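Lin2111 protein (Listeria innocua, PDB 3EDP) is of unknown function but probably binds DNA as a transcription regulator of the GntR family, with a UTRA domain behind its DNA-binding domain. Local coordinates at residues Q182-G187 with D200-L205; S134-T139 with Y223-S228; R65-G70 with K120-V125. All blocks are in the same frame, centred on the assembly; numbering follows the deposited sequence.

Interaction 1: Q182-G187 with D200-L205; sequences QLILAG and DPVFKL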
ATOM      1  N   GLN A 182       8.474  -0.143  11.850  1.00 36.72           N
ATOM      2  CA  GLN A 182       9.112  -0.256  13.162  1.00 33.88           C
ATOM      3  C   GLN A 182       9.691  -1.633  13.424  1.00 37.69           C
ATOM      4  O   GLN A 182       9.268  -2.627  12.828  1.00 35.92           O
ATOM      5  CB  GLN A 182       8.106   0.014  14.277  1.00 38.35           C
ATOM      6  CG  GLN A 182       7.691   1.447  14.466  1.00 51.83           C
ATOM      7  CD  GLN A 182       6.573   1.556  15.485  1.00 55.53           C
ATOM      8  OE1 GLN A 182       6.802   1.917  16.641  1.00 53.65           O
ATOM      9  NE2 GLN A 182       5.359   1.203  15.070  1.00 49.26           N
ATOM     10  N   LEU A 183      10.645  -1.674  14.349  1.00 34.32           N
ATOM     11  CA  LEU A 183      11.081  -2.910  14.986  1.00 32.93           C
ATOM     12  C   LEU A 183      10.533  -2.905  16.399  1.00 35.88           C
ATOM     13  O   LEU A 183      10.711  -1.927  17.123  1.00 41.53           O
ATOM     14  CB  LEU A 183      12.605  -2.966  15.067  1.00 41.68           C
ATOM     15  CG  LEU A 183      13.373  -3.629  13.930  1.00 46.36           C
ATOM     16  CD1 LEU A 183      14.865  -3.448  14.169  1.00 39.90           C
ATOM     17  CD2 LEU A 183      13.012  -5.105  13.838  1.00 37.91           C
ATOM     18  N   ILE A 184       9.860  -3.981  16.795  1.00 34.34           N
ATOM     19  CA  ILE A 184       9.354  -4.092  18.158  1.00 35.86           C
ATOM     20  C   ILE A 184       9.729  -5.431  18.775  1.00 40.98           C
ATOM     21  O   ILE A 184      10.226  -6.336  18.094  1.00 34.87           O
ATOM     22  CB  ILE A 184       7.804  -3.912  18.232  1.00 34.48           C
ATOM     23  CG1 ILE A 184       7.091  -5.042  17.492  1.00 35.48           C
ATOM     24  CG2 ILE A 184       7.379  -2.557  17.659  1.00 37.24           C
ATOM     25  CD1 ILE A 184       5.587  -5.058  17.710  1.00 45.01           C
ATOM     26  N   LEU A 185       9.496  -5.535  20.078  1.00 48.53           N
ATOM     27  CA  LEU A 185       9.651  -6.786  20.799  1.00 53.25           C
ATOM     28  C   LEU A 185       8.370  -7.585  20.627  1.00 48.92           C
ATOM     29  O   LEU A 185       7.278  -7.018  20.636  1.00 46.33           O
ATOM     30  CB  LEU A 185       9.896  -6.510  22.286  1.00 52.09           C
ATOM     31  CG  LEU A 185      11.247  -5.885  22.648  1.00 54.42           C
ATOM     32  CD1 LEU A 185      11.144  -5.016  23.894  1.00 55.53           C
ATOM     33  CD2 LEU A 185      12.299  -6.964  22.834  1.00 58.00           C
ATOM     34  N   ALA A 186       8.503  -8.895  20.456  1.00 39.35           N
ATOM     35  CA  ALA A 186       7.334  -9.758  20.337  1.00 50.42           C
ATOM     36  C   ALA A 186       6.492  -9.714  21.610  1.00 57.23           C
ATOM     37  O   ALA A 186       7.004  -9.905  22.714  1.00 57.92           O
ATOM     38  CB  ALA A 186       7.751 -11.194  20.016  1.00 38.97           C
ATOM     39  N   GLY A 187       5.201  -9.441  21.445  1.00 57.62           N
ATOM     40  CA  GLY A 187       4.254  -9.470  22.545  1.00 57.08           C
ATOM     41  C   GLY A 187       3.436 -10.748  22.509  1.00 61.64           C
ATOM     42  O   GLY A 187       3.735 -11.659  21.738  1.00 61.90           O
ATOM     43  N   ASP A 200      11.518 -11.563  21.149  1.00 52.91           N
ATOM     44  CA  ASP A 200      12.027 -11.760  19.798  1.00 52.36           C
ATOM     45  C   ASP A 200      11.729 -10.481  19.017  1.00 41.18           C
ATOM     46  O   ASP A 200      10.684  -9.869  19.224  1.00 40.89           O
ATOM     47  CB  ASP A 200      11.368 -12.973  19.131  1.00 43.63           C
ATOM     48  CG  ASP A 200      12.061 -14.289  19.485  1.00 56.52           C
ATOM     49  OD1 ASP A 200      13.148 -14.240  20.106  1.00 56.61           O
ATOM     50  OD2 ASP A 200      11.523 -15.371  19.141  1.00 51.71           O
ATOM     51  N   PRO A 201      12.654 -10.063  18.139  1.00 45.87           N
ATOM     52  CA  PRO A 201      12.451  -8.847  17.335  1.00 37.81           C
ATOM     53  C   PRO A 201      11.449  -9.059  16.216  1.00 39.93           C
ATOM     54  O   PRO A 201      11.489 -10.076  15.520  1.00 37.65           O
ATOM     55  CB  PRO A 201      13.832  -8.580  16.736  1.00 37.87           C
ATOM     56  CG  PRO A 201      14.511  -9.903  16.727  1.00 42.00           C
ATOM     57  CD  PRO A 201      13.956 -10.703  17.873  1.00 46.66           C
ATOM     58  N   VAL A 202      10.570  -8.084  16.026  1.00 36.92           N
ATOM     59  CA  VAL A 202       9.515  -8.198  15.030  1.00 33.87           C
ATOM     60  C   VAL A 202       9.398  -6.915  14.207  1.00 29.06           C
ATOM     61  O   VAL A 202       9.453  -5.818  14.761  1.00 29.95           O
ATOM     62  CB  VAL A 202       8.163  -8.491  15.716  1.00 30.82           C
ATOM     63  CG1 VAL A 202       7.026  -8.405  14.713  1.00 37.43           C
ATOM     64  CG2 VAL A 202       8.197  -9.857  16.395  1.00 31.07           C
ATOM     65  N   PHE A 203       9.252  -7.054  12.888  1.00 25.23           N
ATOM     66  CA  PHE A 203       8.917  -5.911  12.032  1.00 29.24           C
ATOM     67  C   PHE A 203       7.428  -5.611  12.187  1.00 30.88           C
ATOM     68  O   PHE A 203       6.598  -6.510  12.090  1.00 30.17           O
ATOM     69  CB  PHE A 203       9.181  -6.197  10.545  1.00 26.74           C
ATOM     70  CG  PHE A 203      10.634  -6.221  10.158  1.00 24.63           C
ATOM     71  CD1 PHE A 203      11.440  -5.111  10.350  1.00 28.79           C
ATOM     72  CD2 PHE A 203      11.181  -7.349   9.563  1.00 24.79           C
ATOM     73  CE1 PHE A 203      12.775  -5.132   9.982  1.00 34.55           C
ATOM     74  CE2 PHE A 203      12.512  -7.378   9.183  1.00 32.43           C
ATOM     75  CZ  PHE A 203      13.312  -6.270   9.394  1.00 32.00           C
ATOM     76  N   LYS A 204       7.096  -4.353  12.437  1.00 29.56           N
ATOM     77  CA  LYS A 204       5.703  -3.932  12.451  1.00 30.42           C
ATOM     78  C   LYS A 204       5.483  -2.871  11.368  1.00 34.75           C
ATOM     79  O   LYS A 204       6.029  -1.772  11.436  1.00 29.84           O
ATOM     80  CB  LYS A 204       5.301  -3.399  13.824  1.00 32.31           C
ATOM     81  CG  LYS A 204       3.882  -2.847  13.887  1.00 36.99           C
ATOM     82  CD  LYS A 204       3.632  -2.125  15.198  1.00 40.76           C
ATOM     83  CE  LYS A 204       2.164  -1.748  15.370  1.00 42.57           C
ATOM     84  NZ  LYS A 204       1.990  -0.929  16.599  1.00 45.74           N
ATOM     85  N   LEU A 205       4.698  -3.236  10.360  1.00 24.15           N
ATOM     86  CA  LEU A 205       4.368  -2.352   9.255  1.00 18.95           C
ATOM     87  C   LEU A 205       2.954  -1.824   9.463  1.00 33.14           C
ATOM     88  O   LEU A 205       1.976  -2.563   9.319  1.00 28.78           O
ATOM     89  CB  LEU A 205       4.452  -3.128   7.934  1.00 20.98           C
ATOM     90  CG  LEU A 205       4.019  -2.405   6.653  1.00 25.51           C
ATOM     91  CD1 LEU A 205       4.933  -1.208   6.366  1.00 22.21           C
ATOM     92  CD2 LEU A 205       3.984  -3.379   5.468  1.00 28.59           C
TER
HETATM   93  O   HOH W   1       4.746   0.439  12.489  1.00 28.64           O
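Lys204 CG is anti to the backbone N (chi1 176°), and its extended chain runs beside that of Gln182. In Gln182, CG is anti to the carbonyl carbon (chi1 -74°), beside the backbone N. The amide NE2 of Gln182 comes within 3.8 Å of Lys204 CD, so the amide meets the aliphatic part of the lysine. A water ties the same pair together: it accepts from Gln182 NE2 and donates to Lys204 O. That carbonyl therefore has two donors, since Gln182 N also bonds to it. On the same face, Ile184 CG1 rests 4.0 Å from Val202 CB, and Val202 CG2 meets the methyl of Ala186. Tyr223 of the neighbouring strand touches Ile184, Val202 and Lys204.

The two segments form an antiparallel ladder at the edge of the UTRA-domain sheet, where 176-185 is one of the two outermost strands within the chain. Gln182 with Lys204 and Ile184 with Val202 are hydrogen-bonded pairs. The bond from Ile184 N to Val202 O is 2.8 Å long and nearly straight, at 169°. Beyond the last strand pair, Ala186 N still reaches Asp200 O, at 2.7 Å. Asp200 OD2 accepts from the backbone N of Asn197.

Leu183 and Phe203 share the other face. Their side chains run alongside each other, with Leu183 CD2 3.8 Å from Phe203 CD1. Gln182 O sits at the edge of the phenyl ring, near its plane. Strand 231-235 covers this face through Val233 and Tyr231. The second subunit also packs here: Leu183 meets its counterpart, Leu183 of the second subunit, and Phe203 meets Leu181 of the second subunit.

Interaction 2: S134-T139 with Y223-S228; sequences SEHGAT and YEDAES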
ATOM      1  N   SER A 134       4.442 -18.031   5.729  1.00 93.48           N
ATOM      2  CA  SER A 134       5.318 -17.407   4.741  1.00101.33           C
ATOM      3  C   SER A 134       6.704 -18.043   4.720  1.00105.65           C
ATOM      4  O   SER A 134       6.907 -19.143   5.240  1.00101.60           O
ATOM      5  CB  SER A 134       5.435 -15.898   4.989  1.00 99.91           C
ATOM      6  OG  SER A 134       6.382 -15.607   6.004  1.00 97.08           O
ATOM      7  N   GLU A 135       7.655 -17.338   4.113  1.00112.59           N
ATOM      8  CA  GLU A 135       9.025 -17.822   4.001  1.00119.73           C
ATOM      9  C   GLU A 135       9.705 -17.913   5.364  1.00120.83           C
ATOM     10  O   GLU A 135      10.170 -18.980   5.764  1.00120.78           O
ATOM     11  CB  GLU A 135       9.837 -16.926   3.060  1.00123.01           C
ATOM     12  CG  GLU A 135       9.727 -15.436   3.358  1.00124.40           C
ATOM     13  CD  GLU A 135      10.645 -14.594   2.488  1.00125.18           C
ATOM     14  OE1 GLU A 135      11.595 -15.158   1.902  1.00126.03           O
ATOM     15  OE2 GLU A 135      10.419 -13.369   2.392  1.00123.90           O
ATOM     16  N   HIS A 136       9.753 -16.790   6.073  1.00122.17           N
ATOM     17  CA  HIS A 136      10.404 -16.738   7.377  1.00124.54           C
ATOM     18  C   HIS A 136       9.393 -16.893   8.510  1.00110.79           C
ATOM     19  O   HIS A 136       9.443 -16.176   9.512  1.00107.66           O
ATOM     20  CB  HIS A 136      11.202 -15.438   7.529  1.00135.96           C
ATOM     21  CG  HIS A 136      12.138 -15.436   8.699  1.00146.86           C
ATOM     22  ND1 HIS A 136      12.958 -16.500   8.999  1.00151.89           N
ATOM     23  CD2 HIS A 136      12.393 -14.489   9.635  1.00150.44           C
ATOM     24  CE1 HIS A 136      13.671 -16.217  10.075  1.00153.93           C
ATOM     25  NE2 HIS A 136      13.347 -15.002  10.479  1.00153.32           N
ATOM     26  N   GLY A 137       8.470 -17.834   8.339  1.00 98.53           N
ATOM     27  CA  GLY A 137       7.492 -18.139   9.367  1.00 83.35           C
ATOM     28  C   GLY A 137       6.154 -17.445   9.190  1.00 65.34           C
ATOM     29  O   GLY A 137       5.908 -16.760   8.197  1.00 61.11           O
ATOM     30  N   ALA A 138       5.284 -17.621  10.175  1.00 54.06           N
ATOM     31  CA  ALA A 138       3.943 -17.068  10.118  1.00 50.09           C
ATOM     32  C   ALA A 138       3.932 -15.552  10.321  1.00 45.36           C
ATOM     33  O   ALA A 138       4.665 -15.006  11.147  1.00 40.44           O
ATOM     34  CB  ALA A 138       3.046 -17.755  11.147  1.00 51.00           C
ATOM     35  N   THR A 139       3.098 -14.877   9.545  1.00 39.86           N
ATOM     36  CA  THR A 139       2.870 -13.459   9.732  1.00 35.98           C
ATOM     37  C   THR A 139       1.487 -13.243  10.328  1.00 38.97           C
ATOM     38  O   THR A 139       0.612 -14.110  10.245  1.00 40.36           O
ATOM     39  CB  THR A 139       2.969 -12.696   8.411  1.00 36.57           C
ATOM     40  OG1 THR A 139       1.928 -13.136   7.533  1.00 38.74           O
ATOM     41  CG2 THR A 139       4.345 -12.928   7.752  1.00 31.42           C
ATOM     42  N   TYR A 223       2.711  -7.882  10.897  1.00 25.79           N
ATOM     43  CA  TYR A 223       3.873  -8.251  11.705  1.00 27.45           C
ATOM     44  C   TYR A 223       4.637  -9.391  11.056  1.00 35.54           C
ATOM     45  O   TYR A 223       4.032 -10.364  10.593  1.00 26.82           O
ATOM     46  CB  TYR A 223       3.440  -8.704  13.102  1.00 32.20           C
ATOM     47  CG  TYR A 223       2.680  -7.670  13.905  1.00 36.21           C
ATOM     48  CD1 TYR A 223       3.342  -6.828  14.789  1.00 32.16           C
ATOM     49  CD2 TYR A 223       1.301  -7.546  13.785  1.00 33.34           C
ATOM     50  CE1 TYR A 223       2.653  -5.892  15.532  1.00 36.49           C
ATOM     51  CE2 TYR A 223       0.604  -6.608  14.518  1.00 31.58           C
ATOM     52  CZ  TYR A 223       1.285  -5.785  15.390  1.00 36.32           C
ATOM     53  OH  TYR A 223       0.600  -4.854  16.130  1.00 40.40           O
ATOM     54  N   GLU A 224       5.965  -9.278  11.045  1.00 26.91           N
ATOM     55  CA  GLU A 224       6.824 -10.337  10.526  1.00 27.72           C
ATOM     56  C   GLU A 224       8.029 -10.525  11.430  1.00 30.28           C
ATOM     57  O   GLU A 224       8.567  -9.561  11.977  1.00 34.97           O
ATOM     58  CB  GLU A 224       7.348  -9.995   9.130  1.00 30.31           C
ATOM     59  CG  GLU A 224       6.312 -10.000   8.032  1.00 47.01           C
ATOM     60  CD  GLU A 224       6.900  -9.623   6.673  1.00 49.01           C
ATOM     61  OE1 GLU A 224       8.145  -9.514   6.553  1.00 50.91           O
ATOM     62  OE2 GLU A 224       6.116  -9.440   5.722  1.00 41.34           O
ATOM     63  N   ASP A 225       8.454 -11.773  11.563  1.00 29.95           N
ATOM     64  CA  ASP A 225       9.672 -12.117  12.277  1.00 29.25           C
ATOM     65  C   ASP A 225      10.849 -11.327  11.670  1.00 30.59           C
ATOM     66  O   ASP A 225      11.048 -11.339  10.462  1.00 28.78           O
ATOM     67  CB  ASP A 225       9.899 -13.626  12.156  1.00 36.20           C
ATOM     68  CG  ASP A 225      11.096 -14.111  12.950  1.00 44.54           C
ATOM     69  OD1 ASP A 225      11.819 -13.280  13.545  1.00 40.16           O
ATOM     70  OD2 ASP A 225      11.309 -15.340  12.970  1.00 49.14           O
ATOM     71  N   ALA A 226      11.605 -10.619  12.503  1.00 29.17           N
ATOM     72  CA  ALA A 226      12.730  -9.824  12.007  1.00 30.40           C
ATOM     73  C   ALA A 226      14.080 -10.539  12.154  1.00 32.35           C
ATOM     74  O   ALA A 226      15.119  -9.986  11.816  1.00 37.22           O
ATOM     75  CB  ALA A 226      12.769  -8.459  12.700  1.00 28.96           C
ATOM     76  N   GLU A 227      14.068 -11.767  12.648  1.00 32.03           N
ATOM     77  CA  GLU A 227      15.320 -12.488  12.814  1.00 39.86           C
ATOM     78  C   GLU A 227      16.024 -12.621  11.470  1.00 35.96           C
ATOM     79  O   GLU A 227      15.384 -12.814  10.437  1.00 32.92           O
ATOM     80  CB  GLU A 227      15.094 -13.870  13.430  1.00 43.22           C
ATOM     81  CG  GLU A 227      16.387 -14.647  13.654  1.00 54.99           C
ATOM     82  CD  GLU A 227      16.144 -16.094  14.046  1.00 65.10           C
ATOM     83  OE1 GLU A 227      15.611 -16.332  15.149  1.00 63.35           O
ATOM     84  OE2 GLU A 227      16.492 -16.991  13.249  1.00 75.48           O
ATOM     85  N   SER A 228      17.346 -12.513  11.490  1.00 33.51           N
ATOM     86  CA  SER A 228      18.143 -12.648  10.283  1.00 31.75           C
ATOM     87  C   SER A 228      19.476 -13.295  10.630  1.00 37.59           C
ATOM     88  O   SER A 228      19.926 -13.247  11.781  1.00 37.39           O
ATOM     89  CB  SER A 228      18.374 -11.272   9.649  1.00 30.14           C
ATOM     90  OG  SER A 228      19.299 -11.327   8.570  1.00 33.06           O
TER
HETATM   91  O   HOH W   2       9.328 -17.157  12.351  1.00 42.68           O
HETATM   92  O   HOH W   3       7.194 -13.864  10.189  1.00 44.42           O
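His136 brings its imidazole NE2 close to the Asp225 carboxylate and the backbone of Glu227. NE2 of His136 is 3.2 Å from Asp225 OD2, but the angle is poor for a hydrogen bond. The ring and carboxylate planes are 23° apart. Asp225 O and Glu227 N lie at the ring edge, in its plane. His136 is poorly ordered, so its detail is less certain. Further along, Thr139 CG2 touches Glu224 CG at 3.5 Å, the two side chains running alongside each other.

Two waters fill out the polar contact. One donates to His136 O and to Asp225 OD2. The other accepts from Asp225 N at 2.8 Å and donates to the carbonyls of His136 and Ala138. Asp225 CG is anti to the backbone N (chi1 -176°), which sets the carboxylate beside the His136 ring. Its OD1 takes Glu227 N at 2.9 Å from above the carboxylate plane. Glu224 OE2 is held by His222 NE2.

The contact joins a type I beta turn, Ser134 to Gly137, to an Asx turn at Asp225. The first turn links strands 124-134 and 137-146 of the UTRA-domain sheet, and the second lies where 215-225, the antiparallel neighbour of 137-146, ends.

Interaction 3: R65-G70 with K120-V125; sequences RKNGVG and KENELV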
ATOM      1  N   ARG A  65     -24.081  -3.170  21.406  1.00 31.51           N
ATOM      2  CA  ARG A  65     -24.862  -1.944  21.366  1.00 40.95           C
ATOM      3  C   ARG A  65     -24.085  -0.832  20.680  1.00 50.10           C
ATOM      4  O   ARG A  65     -22.869  -0.735  20.827  1.00 42.15           O
ATOM      5  CB  ARG A  65     -25.219  -1.483  22.779  1.00 35.29           C
ATOM      6  CG  ARG A  65     -26.202  -2.383  23.534  1.00 36.95           C
ATOM      7  CD  ARG A  65     -26.606  -1.711  24.842  1.00 39.86           C
ATOM      8  NE  ARG A  65     -27.801  -2.299  25.440  1.00 36.86           N
ATOM      9  CZ  ARG A  65     -27.787  -3.185  26.429  1.00 37.98           C
ATOM     10  NH1 ARG A  65     -26.630  -3.593  26.941  1.00 32.04           N
ATOM     11  NH2 ARG A  65     -28.932  -3.659  26.910  1.00 37.45           N
ATOM     12  N   LYS A  66     -24.786   0.009  19.931  1.00 64.11           N
ATOM     13  CA  LYS A  66     -24.208   1.284  19.536  1.00 78.18           C
ATOM     14  C   LYS A  66     -24.784   2.339  20.464  1.00 89.51           C
ATOM     15  O   LYS A  66     -25.968   2.652  20.389  1.00 89.91           O
ATOM     16  CB  LYS A  66     -24.518   1.629  18.080  1.00 83.61           C
ATOM     17  CG  LYS A  66     -23.559   2.663  17.485  1.00 95.90           C
ATOM     18  CD  LYS A  66     -23.278   3.793  18.474  1.00102.91           C
ATOM     19  CE  LYS A  66     -21.997   4.543  18.154  1.00107.42           C
ATOM     20  NZ  LYS A  66     -22.189   5.552  17.078  1.00113.05           N
ATOM     21  N   ASN A  67     -23.939   2.870  21.340  1.00103.23           N
ATOM     22  CA  ASN A  67     -24.341   3.897  22.295  1.00117.38           C
ATOM     23  C   ASN A  67     -25.620   4.621  21.883  1.00117.39           C
ATOM     24  O   ASN A  67     -25.583   5.583  21.115  1.00116.76           O
ATOM     25  CB  ASN A  67     -23.205   4.903  22.492  1.00129.98           C
ATOM     26  CG  ASN A  67     -23.385   5.749  23.734  1.00139.24           C
ATOM     27  OD1 ASN A  67     -24.459   5.769  24.338  1.00142.43           O
ATOM     28  ND2 ASN A  67     -22.330   6.453  24.127  1.00141.84           N
ATOM     29  N   GLY A  68     -26.749   4.143  22.395  1.00117.26           N
ATOM     30  CA  GLY A  68     -28.044   4.703  22.058  1.00113.70           C
ATOM     31  C   GLY A  68     -28.537   4.263  20.692  1.00106.55           C
ATOM     32  O   GLY A  68     -29.614   3.676  20.572  1.00103.96           O
ATOM     33  N   VAL A  69     -27.737   4.548  19.665  1.00 98.70           N
ATOM     34  CA  VAL A  69     -28.081   4.241  18.276  1.00 92.65           C
ATOM     35  C   VAL A  69     -28.950   2.992  18.102  1.00 83.56           C
ATOM     36  O   VAL A  69     -30.129   3.101  17.769  1.00 83.37           O
ATOM     37  CB  VAL A  69     -26.817   4.125  17.387  1.00 92.34           C
ATOM     38  CG1 VAL A  69     -27.177   3.592  16.005  1.00 87.40           C
ATOM     39  CG2 VAL A  69     -26.116   5.474  17.282  1.00 92.06           C
ATOM     40  N   GLY A  70     -28.372   1.812  18.323  1.00 74.01           N
ATOM     41  CA  GLY A  70     -29.106   0.570  18.136  1.00 56.70           C
ATOM     42  C   GLY A  70     -28.370  -0.700  18.532  1.00 39.79           C
ATOM     43  O   GLY A  70     -27.644  -0.733  19.521  1.00 42.84           O
ATOM     44  N   LYS A 120     -15.716   9.159  17.243  1.00 53.68           N
ATOM     45  CA  LYS A 120     -16.062   9.082  18.660  1.00 62.66           C
ATOM     46  C   LYS A 120     -15.641   7.745  19.264  1.00 60.83           C
ATOM     47  O   LYS A 120     -15.871   6.686  18.678  1.00 58.94           O
ATOM     48  CB  LYS A 120     -17.559   9.316  18.869  1.00 71.14           C
ATOM     49  CG  LYS A 120     -18.041  10.670  18.381  1.00 81.18           C
ATOM     50  CD  LYS A 120     -17.124  11.784  18.867  1.00 89.47           C
ATOM     51  CE  LYS A 120     -17.677  13.162  18.516  1.00 92.16           C
ATOM     52  NZ  LYS A 120     -18.940  13.461  19.248  1.00 89.70           N
ATOM     53  N   GLU A 121     -15.032   7.809  20.445  1.00 60.39           N
ATOM     54  CA  GLU A 121     -14.464   6.639  21.115  1.00 61.19           C
ATOM     55  C   GLU A 121     -15.453   5.486  21.304  1.00 52.52           C
ATOM     56  O   GLU A 121     -15.053   4.324  21.387  1.00 50.50           O
ATOM     57  CB  GLU A 121     -13.850   7.040  22.461  1.00 67.10           C
ATOM     58  CG  GLU A 121     -14.746   7.923  23.325  1.00 81.56           C
ATOM     59  CD  GLU A 121     -14.841   9.357  22.814  1.00 93.30           C
ATOM     60  OE1 GLU A 121     -13.965   9.771  22.022  1.00 91.88           O
ATOM     61  OE2 GLU A 121     -15.794  10.070  23.208  1.00 97.54           O
ATOM     62  N   ASN A 122     -16.740   5.813  21.358  1.00 50.74           N
ATOM     63  CA  ASN A 122     -17.785   4.823  21.595  1.00 54.71           C
ATOM     64  C   ASN A 122     -18.413   4.293  20.310  1.00 51.13           C
ATOM     65  O   ASN A 122     -19.257   3.400  20.341  1.00 55.35           O
ATOM     66  CB  ASN A 122     -18.875   5.411  22.490  1.00 68.24           C
ATOM     67  CG  ASN A 122     -19.450   6.699  21.933  1.00 83.01           C
ATOM     68  OD1 ASN A 122     -18.731   7.682  21.743  1.00 84.29           O
ATOM     69  ND2 ASN A 122     -20.753   6.702  21.667  1.00 88.58           N
ATOM     70  N   GLU A 123     -18.007   4.850  19.178  1.00 50.23           N
ATOM     71  CA  GLU A 123     -18.488   4.368  17.891  1.00 51.65           C
ATOM     72  C   GLU A 123     -17.779   3.066  17.529  1.00 44.96           C
ATOM     73  O   GLU A 123     -16.700   2.776  18.040  1.00 41.09           O
ATOM     74  CB  GLU A 123     -18.306   5.440  16.815  1.00 60.65           C
ATOM     75  CG  GLU A 123     -19.202   6.658  17.043  1.00 65.42           C
ATOM     76  CD  GLU A 123     -18.955   7.774  16.049  1.00 73.13           C
ATOM     77  OE1 GLU A 123     -19.947   8.366  15.574  1.00 79.35           O
ATOM     78  OE2 GLU A 123     -17.777   8.059  15.738  1.00 70.04           O
ATOM     79  N   LEU A 124     -18.396   2.276  16.660  1.00 37.09           N
ATOM     80  CA  LEU A 124     -17.951   0.908  16.449  1.00 38.14           C
ATOM     81  C   LEU A 124     -17.006   0.732  15.265  1.00 38.74           C
ATOM     82  O   LEU A 124     -17.086   1.461  14.276  1.00 35.68           O
ATOM     83  CB  LEU A 124     -19.165  -0.009  16.288  1.00 37.58           C
ATOM     84  CG  LEU A 124     -20.189   0.092  17.422  1.00 45.37           C
ATOM     85  CD1 LEU A 124     -21.422  -0.735  17.088  1.00 39.27           C
ATOM     86  CD2 LEU A 124     -19.572  -0.344  18.750  1.00 46.14           C
ATOM     87  N   VAL A 125     -16.126  -0.259  15.379  1.00 34.90           N
ATOM     88  CA  VAL A 125     -15.239  -0.662  14.301  1.00 31.06           C
ATOM     89  C   VAL A 125     -15.217  -2.181  14.212  1.00 30.05           C
ATOM     90  O   VAL A 125     -15.422  -2.870  15.209  1.00 31.49           O
ATOM     91  CB  VAL A 125     -13.779  -0.156  14.518  1.00 32.33           C
ATOM     92  CG1 VAL A 125     -13.747   1.362  14.657  1.00 38.06           C
ATOM     93  CG2 VAL A 125     -13.141  -0.820  15.739  1.00 27.16           C
TER
HETATM   94  O   HOH W   4     -20.524   3.351  15.349  1.00 58.78           O
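The Lys66 and Leu124 side chains run antiparallel past one another. Leu124 CD1 lies 4.0 Å from Lys66 CB and equally near its CG, so the methyl rests on the first part of the lysine chain. The other methyl, CD2, faces Arg65 O. Farther out, Lys66 crosses Glu123 at an oblique angle. CG of Lys66 is anti to the backbone N (chi1 -160°), and the chain then bends at chi2 and chi4. Its CE lies 3.5 Å from Glu123 CA, and NZ lies 3.2 Å from Glu123 CG. The ammonium thus sits against the methylene part of the glutamate. The salt bridge from Lys66 NZ to Glu123 OE1 is long, at 3.9 Å. A water accepts from Leu124 N at 2.7 Å and makes a weak bond with Lys66 NZ.

This is a surface contact between the GntR-family region, probably DNA-binding, and the UTRA domain. On the first side is the two-stranded hairpin of the winged helix-turn-helix fold. It carries a classic beta bulge, with Val69 and Gly70 both facing Lys66. On the second side is a type I beta turn, Lys120 to Glu123, leading into strand 124-134. Glu123 OE2 accepts from Lys120 N, at 2.8 Å, which ties the glutamate back to its own turn.

Asn67 and Asn122 also meet, with their amide planes 77° apart. Asn67 is poorly ordered. Tyr72 of the hairpin touches both Lys66 and Leu124. Arg65 points its guanidinium away from the interface, where it forms salt bridges with Glu36 and Asp55.

Interactions 1 and 2 belong to one end of the UTRA-domain sheet and touch each other. Strands 201-211 and 215-225 are neighbours there: Phe203 N probably bonds to Glu224 O, and Ala226 N to Pro201 O. Leu183 also packs on Ala226. Both contacts are partly buried. Interaction 1 is a ladder of backbone bonds, with an apolar face against the second subunit. Interaction 2, at the strand ends, relies on waters and polar turns. Interaction 3 is a surface contact between domains, about 32 and 36 Å from the other two, centre to centre. It joins the GntR-type hairpin to the start of strand 124-134, in the same sheet, by lysine packing and a long salt bridge.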